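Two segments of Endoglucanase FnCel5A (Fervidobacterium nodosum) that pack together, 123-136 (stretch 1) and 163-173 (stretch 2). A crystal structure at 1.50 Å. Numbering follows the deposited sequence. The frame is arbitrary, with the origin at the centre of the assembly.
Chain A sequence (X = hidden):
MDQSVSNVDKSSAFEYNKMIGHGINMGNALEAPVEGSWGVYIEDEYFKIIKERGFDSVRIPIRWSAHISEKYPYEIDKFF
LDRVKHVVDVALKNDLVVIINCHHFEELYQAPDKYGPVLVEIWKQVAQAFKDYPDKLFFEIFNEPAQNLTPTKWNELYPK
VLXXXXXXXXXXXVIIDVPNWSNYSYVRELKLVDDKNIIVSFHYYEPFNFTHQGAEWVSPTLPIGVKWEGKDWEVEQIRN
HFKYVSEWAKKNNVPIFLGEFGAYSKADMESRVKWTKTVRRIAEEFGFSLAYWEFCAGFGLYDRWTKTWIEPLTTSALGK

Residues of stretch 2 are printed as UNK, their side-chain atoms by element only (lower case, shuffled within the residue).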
# COMPACT_ATOMS: atom_id res chain seq x y z
N TRP A 123 4.12 -16.05 -4.62
CA TRP A 123 5.20 -15.15 -4.97
C TRP A 123 6.26 -15.77 -5.89
O TRP A 123 6.87 -15.07 -6.72
CB TRP A 123 5.79 -14.50 -3.73
CG TRP A 123 5.02 -13.19 -3.44
CD1 TRP A 123 4.14 -12.90 -2.38
CD2 TRP A 123 5.01 -12.04 -4.28
NE1 TRP A 123 3.64 -11.62 -2.52
CE2 TRP A 123 4.14 -11.09 -3.69
CE3 TRP A 123 5.67 -11.73 -5.48
CZ2 TRP A 123 3.92 -9.82 -4.27
CZ3 TRP A 123 5.48 -10.50 -6.04
CH2 TRP A 123 4.60 -9.53 -5.46
N LYS A 124 6.49 -17.07 -5.75
CA LYS A 124 7.41 -17.72 -6.70
C LYS A 124 6.89 -17.50 -8.12
O LYS A 124 7.65 -17.18 -9.06
CB LYS A 124 7.49 -19.21 -6.38
CG LYS A 124 8.37 -19.98 -7.34
CD LYS A 124 8.52 -21.41 -6.82
CE LYS A 124 9.60 -22.21 -7.62
NZ LYS A 124 11.01 -21.78 -7.19
N GLN A 125 5.59 -17.66 -8.28
CA GLN A 125 4.96 -17.50 -9.57
C GLN A 125 4.90 -16.04 -10.06
O GLN A 125 5.11 -15.79 -11.25
CB GLN A 125 3.56 -18.04 -9.51
CG GLN A 125 3.59 -19.54 -9.42
CD GLN A 125 2.20 -20.07 -9.26
OE1 GLN A 125 1.45 -20.09 -10.22
NE2 GLN A 125 1.81 -20.40 -8.03
N VAL A 126 4.52 -15.12 -9.21
CA VAL A 126 4.40 -13.71 -9.61
C VAL A 126 5.80 -13.18 -9.97
O VAL A 126 6.00 -12.54 -11.05
CB VAL A 126 3.79 -12.85 -8.51
CG1 VAL A 126 3.75 -11.37 -8.99
CG2 VAL A 126 2.39 -13.36 -8.13
N ALA A 127 6.79 -13.51 -9.14
CA ALA A 127 8.17 -13.15 -9.46
C ALA A 127 8.61 -13.74 -10.79
O ALA A 127 9.32 -13.10 -11.59
CB ALA A 127 9.16 -13.56 -8.33
N GLN A 128 8.28 -15.02 -11.04
CA GLN A 128 8.71 -15.60 -12.31
C GLN A 128 8.05 -14.84 -13.45
O GLN A 128 8.71 -14.52 -14.48
CB GLN A 128 8.32 -17.06 -12.39
CG GLN A 128 8.53 -17.69 -13.79
CD GLN A 128 10.00 -17.93 -14.10
OE1 GLN A 128 10.80 -18.15 -13.20
NE2 GLN A 128 10.36 -17.88 -15.39
N ALA A 129 6.76 -14.53 -13.28
CA ALA A 129 5.99 -13.90 -14.39
C ALA A 129 6.49 -12.50 -14.71
O ALA A 129 6.52 -12.09 -15.90
CB ALA A 129 4.50 -13.91 -14.11
N PHE A 130 6.91 -11.77 -13.67
CA PHE A 130 7.31 -10.37 -13.86
C PHE A 130 8.84 -10.15 -13.91
O PHE A 130 9.30 -9.03 -13.96
CB PHE A 130 6.63 -9.50 -12.77
CG PHE A 130 5.15 -9.30 -13.03
CD1 PHE A 130 4.72 -8.30 -13.90
CD2 PHE A 130 4.20 -10.11 -12.40
CE1 PHE A 130 3.33 -8.10 -14.15
CE2 PHE A 130 2.81 -9.94 -12.62
CZ PHE A 130 2.38 -8.91 -13.49
N LYS A 131 9.61 -11.24 -13.99
CA LYS A 131 11.06 -11.13 -13.77
C LYS A 131 11.78 -10.14 -14.69
O LYS A 131 12.75 -9.49 -14.27
CB LYS A 131 11.73 -12.52 -13.82
CG LYS A 131 11.76 -13.18 -15.18
CD LYS A 131 12.32 -14.59 -15.04
CE LYS A 131 12.32 -15.35 -16.37
NZ LYS A 131 13.14 -14.72 -17.44
N ASP A 132 11.28 -10.01 -15.92
CA ASP A 132 11.97 -9.22 -16.94
C ASP A 132 11.35 -7.82 -17.05
O ASP A 132 11.73 -7.06 -17.95
CB ASP A 132 11.96 -9.95 -18.29
CG ASP A 132 12.79 -11.26 -18.26
OD1 ASP A 132 13.92 -11.20 -17.73
OD2 ASP A 132 12.32 -12.32 -18.75
N TYR A 133 10.39 -7.50 -16.19
CA TYR A 133 9.76 -6.17 -16.23
C TYR A 133 10.75 -5.10 -15.79
O TYR A 133 11.64 -5.37 -14.98
CB TYR A 133 8.50 -6.16 -15.33
CG TYR A 133 7.25 -6.55 -16.08
CD1 TYR A 133 7.09 -7.84 -16.59
CD2 TYR A 133 6.23 -5.64 -16.26
CE1 TYR A 133 5.94 -8.22 -17.29
CE2 TYR A 133 5.07 -5.99 -16.94
CZ TYR A 133 4.93 -7.29 -17.47
OH TYR A 133 3.79 -7.70 -18.16
N PRO A 134 10.59 -3.86 -16.31
CA PRO A 134 11.47 -2.74 -15.91
C PRO A 134 11.51 -2.55 -14.39
O PRO A 134 10.57 -2.94 -13.67
CB PRO A 134 10.79 -1.51 -16.49
CG PRO A 134 9.71 -1.93 -17.33
CD PRO A 134 9.59 -3.44 -17.32
N ASP A 135 12.57 -1.88 -13.92
CA ASP A 135 12.77 -1.73 -12.48
C ASP A 135 11.79 -0.74 -11.80
O ASP A 135 11.83 -0.60 -10.57
CB ASP A 135 14.23 -1.37 -12.17
CG ASP A 135 14.64 -0.01 -12.74
OD1 ASP A 135 13.84 0.76 -13.34
OD2 ASP A 135 15.83 0.31 -12.53
N LYS A 136 10.90 -0.13 -12.59
CA LYS A 136 9.86 0.79 -12.12
C LYS A 136 8.63 0.01 -11.63
O LYS A 136 7.69 0.61 -11.19
CB LYS A 136 9.45 1.76 -13.23
CG LYS A 136 10.52 2.83 -13.45
CD LYS A 136 10.40 3.41 -14.85
CE LYS A 136 11.59 4.37 -15.10
NZ LYS A 136 11.62 4.79 -16.52
N UNK A 163 13.24 -14.81 -0.37
CA UNK A 163 14.15 -15.80 -0.96
C UNK A 163 13.69 -16.30 -2.31
O UNK A 163 14.49 -16.39 -3.29
N UNK A 164 12.40 -16.63 -2.42
CA UNK A 164 11.86 -17.10 -3.71
C UNK A 164 11.81 -15.97 -4.73
O UNK A 164 12.13 -16.17 -5.91
o UNK A 164 11.21 -20.01 -4.96
c UNK A 164 11.24 -20.11 -3.72
c UNK A 164 10.47 -17.70 -3.52
o UNK A 164 11.84 -21.03 -3.14
c UNK A 164 10.54 -19.08 -2.85
N UNK A 165 11.43 -14.78 -4.30
CA UNK A 165 11.46 -13.64 -5.22
C UNK A 165 12.87 -13.42 -5.77
O UNK A 165 13.04 -13.20 -6.99
c UNK A 165 11.28 -11.06 -5.35
c UNK A 165 10.95 -12.34 -4.52
c UNK A 165 9.44 -12.46 -4.19
c UNK A 165 8.87 -11.33 -3.28
N UNK A 166 13.86 -13.45 -4.88
CA UNK A 166 15.23 -13.10 -5.26
C UNK A 166 15.88 -14.08 -6.25
O UNK A 166 16.87 -13.72 -6.89
n UNK A 166 16.10 -9.23 -3.11
n UNK A 166 15.08 -7.22 -2.91
n UNK A 166 14.85 -8.35 -4.85
c UNK A 166 15.72 -11.63 -3.29
c UNK A 166 16.50 -10.48 -3.78
c UNK A 166 15.34 -8.27 -3.64
c UNK A 166 16.08 -12.89 -4.00
N UNK A 167 15.32 -15.28 -6.37
CA UNK A 167 15.84 -16.30 -7.27
C UNK A 167 15.75 -15.81 -8.73
O UNK A 167 16.65 -16.05 -9.53
c UNK A 167 15.09 -17.64 -7.11
c UNK A 167 15.21 -20.48 -4.54
n UNK A 167 14.44 -21.76 -4.48
c UNK A 167 14.82 -19.75 -5.81
c UNK A 167 15.51 -18.42 -5.89
N UNK A 168 14.65 -15.14 -9.05
CA UNK A 168 14.38 -14.65 -10.40
C UNK A 168 14.51 -13.11 -10.53
O UNK A 168 14.67 -12.60 -11.63
c UNK A 168 12.96 -15.04 -10.85
c UNK A 168 12.85 -16.56 -11.13
o UNK A 168 12.00 -14.67 -9.86
N UNK A 169 14.44 -12.40 -9.40
CA UNK A 169 14.48 -10.93 -9.36
C UNK A 169 15.52 -10.51 -8.31
O UNK A 169 15.18 -10.16 -7.15
n UNK A 169 11.52 -11.82 -10.06
c UNK A 169 12.04 -10.60 -10.01
c UNK A 169 13.11 -10.36 -8.96
o UNK A 169 11.69 -9.70 -10.77
N UNK A 170 16.81 -10.60 -8.66
CA UNK A 170 17.85 -10.39 -7.65
C UNK A 170 17.90 -8.98 -7.04
O UNK A 170 18.36 -8.83 -5.90
c UNK A 170 18.84 -10.87 -9.76
c UNK A 170 19.16 -10.69 -8.37
c UNK A 170 17.36 -10.98 -9.97
N UNK A 171 17.44 -7.96 -7.78
CA UNK A 171 17.60 -6.57 -7.28
C UNK A 171 16.30 -5.75 -7.19
O UNK A 171 16.32 -4.60 -6.73
o UNK A 171 18.15 -5.74 -9.51
c UNK A 171 18.63 -5.82 -8.16
N UNK A 172 15.19 -6.31 -7.68
CA UNK A 172 13.92 -5.58 -7.69
C UNK A 172 13.56 -5.13 -6.29
O UNK A 172 13.73 -5.88 -5.31
c UNK A 172 11.04 -6.42 -11.62
c UNK A 172 12.77 -6.41 -8.24
n UNK A 172 10.71 -5.12 -11.76
n UNK A 172 11.51 -7.11 -12.65
c UNK A 172 10.41 -6.39 -9.19
c UNK A 172 11.53 -5.53 -8.58
n UNK A 172 10.88 -7.04 -10.44
N UNK A 173 13.06 -3.92 -6.21
CA UNK A 173 12.59 -3.43 -4.91
C UNK A 173 11.46 -4.33 -4.35
O UNK A 173 10.48 -4.61 -5.05
c UNK A 173 11.36 -1.62 -3.71
c UNK A 173 12.12 -2.01 -5.01
c UNK A 173 13.31 -1.07 -5.27
c UNK A 173 14.25 -0.90 -4.10
O HOH W 1 10.55 -16.73 -8.68
O HOH W 2 13.80 -23.22 -7.42
O HOH W 3 11.93 -23.58 -4.56
O HOH W 4 14.87 -9.51 -12.54
O HOH W 5 13.22 -2.30 -8.68

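Position 163 has no side-chain atoms and touches nothing on stretch 1. It is Gly163.

Position 164 carries three carbons in a row, the third holding two oxygens. One of these oxygens lies 2.9 Å from NZ of Lys124, a hydrogen-bonded salt bridge. A carboxylate of five atoms makes it Glu164.

Position 165 has four carbons, forked at the first, with one arm two carbons long. The end of that arm is 3.9 Å from CE3 of Trp123. The residue is Ile165.

Position 166 shows three carbons, a nitrogen, then a carbon with two more nitrogens. Its CA-to-CB bond points away from stretch 1, and it makes no contact there. The guanidinium makes it Arg166.

Position 167 is four carbons in a row ending in nitrogen. That nitrogen is 4.4 Å from the like-charged NZ of Lys124. This gives Lys167. NZ of Lys167 is 3.0 Å from OE2 of Glu164, a salt bridge, so the carboxylate of Glu164 is bound to both lysines.

Position 168 has one carbon carrying an oxygen and a carbon. The oxygen is 3.4 Å from CB of Ala127, and the outer carbon is 3.3 Å from OE1 of Gln128. It is Thr168. Water 1 donates to O of Lys124 and O of Glu164 and accepts from OG1 of Thr168.

Position 169 has two carbons, the second with one oxygen and one nitrogen. The nitrogen donates to O of Ala127 at 3.0 Å. This amide is Asn169.

Position 170 has three carbons closing a ring onto the backbone N and makes no contact with stretch 1. It is Pro170. Position 171 is one carbon then one oxygen, also without contact. It is Ser171.

Position 172 has three carbons, a nitrogen, then a carbon carrying two more nitrogens. Those end nitrogens reach the carbonyl oxygens of Lys131, Tyr133 and Pro134. It is Arg172. NH2 of Arg172 donates to O of Tyr133 at 2.9 Å, and NH1 of Arg172 to O of Pro134 at 2.9 Å. A weak bond joins NH2 of Arg172 to O of Lys131 at 3.1 Å.

Position 173 has four carbons, forked at the first, with one two-carbon arm. They make no contact with stretch 1. It is Ile173. Water 5 accepts from its backbone N and donates to O of Asp135.

The two helices run nearly parallel, with axes 8.4 Å apart at closest approach. At Ala127 the backbones are close: CB of Ala127 is 3.9 Å from CA of Ile165. Asn169 binds the carbonyl of Ala127 in the helix; Arg172 binds carbonyls in the loop that follows it. OD1 of Asn169 also accepts from NE of Arg172 at 2.8 Å, which helps hold the guanidinium in place.

Stretch 2, residues 163-173: GEIRKTNPSRI
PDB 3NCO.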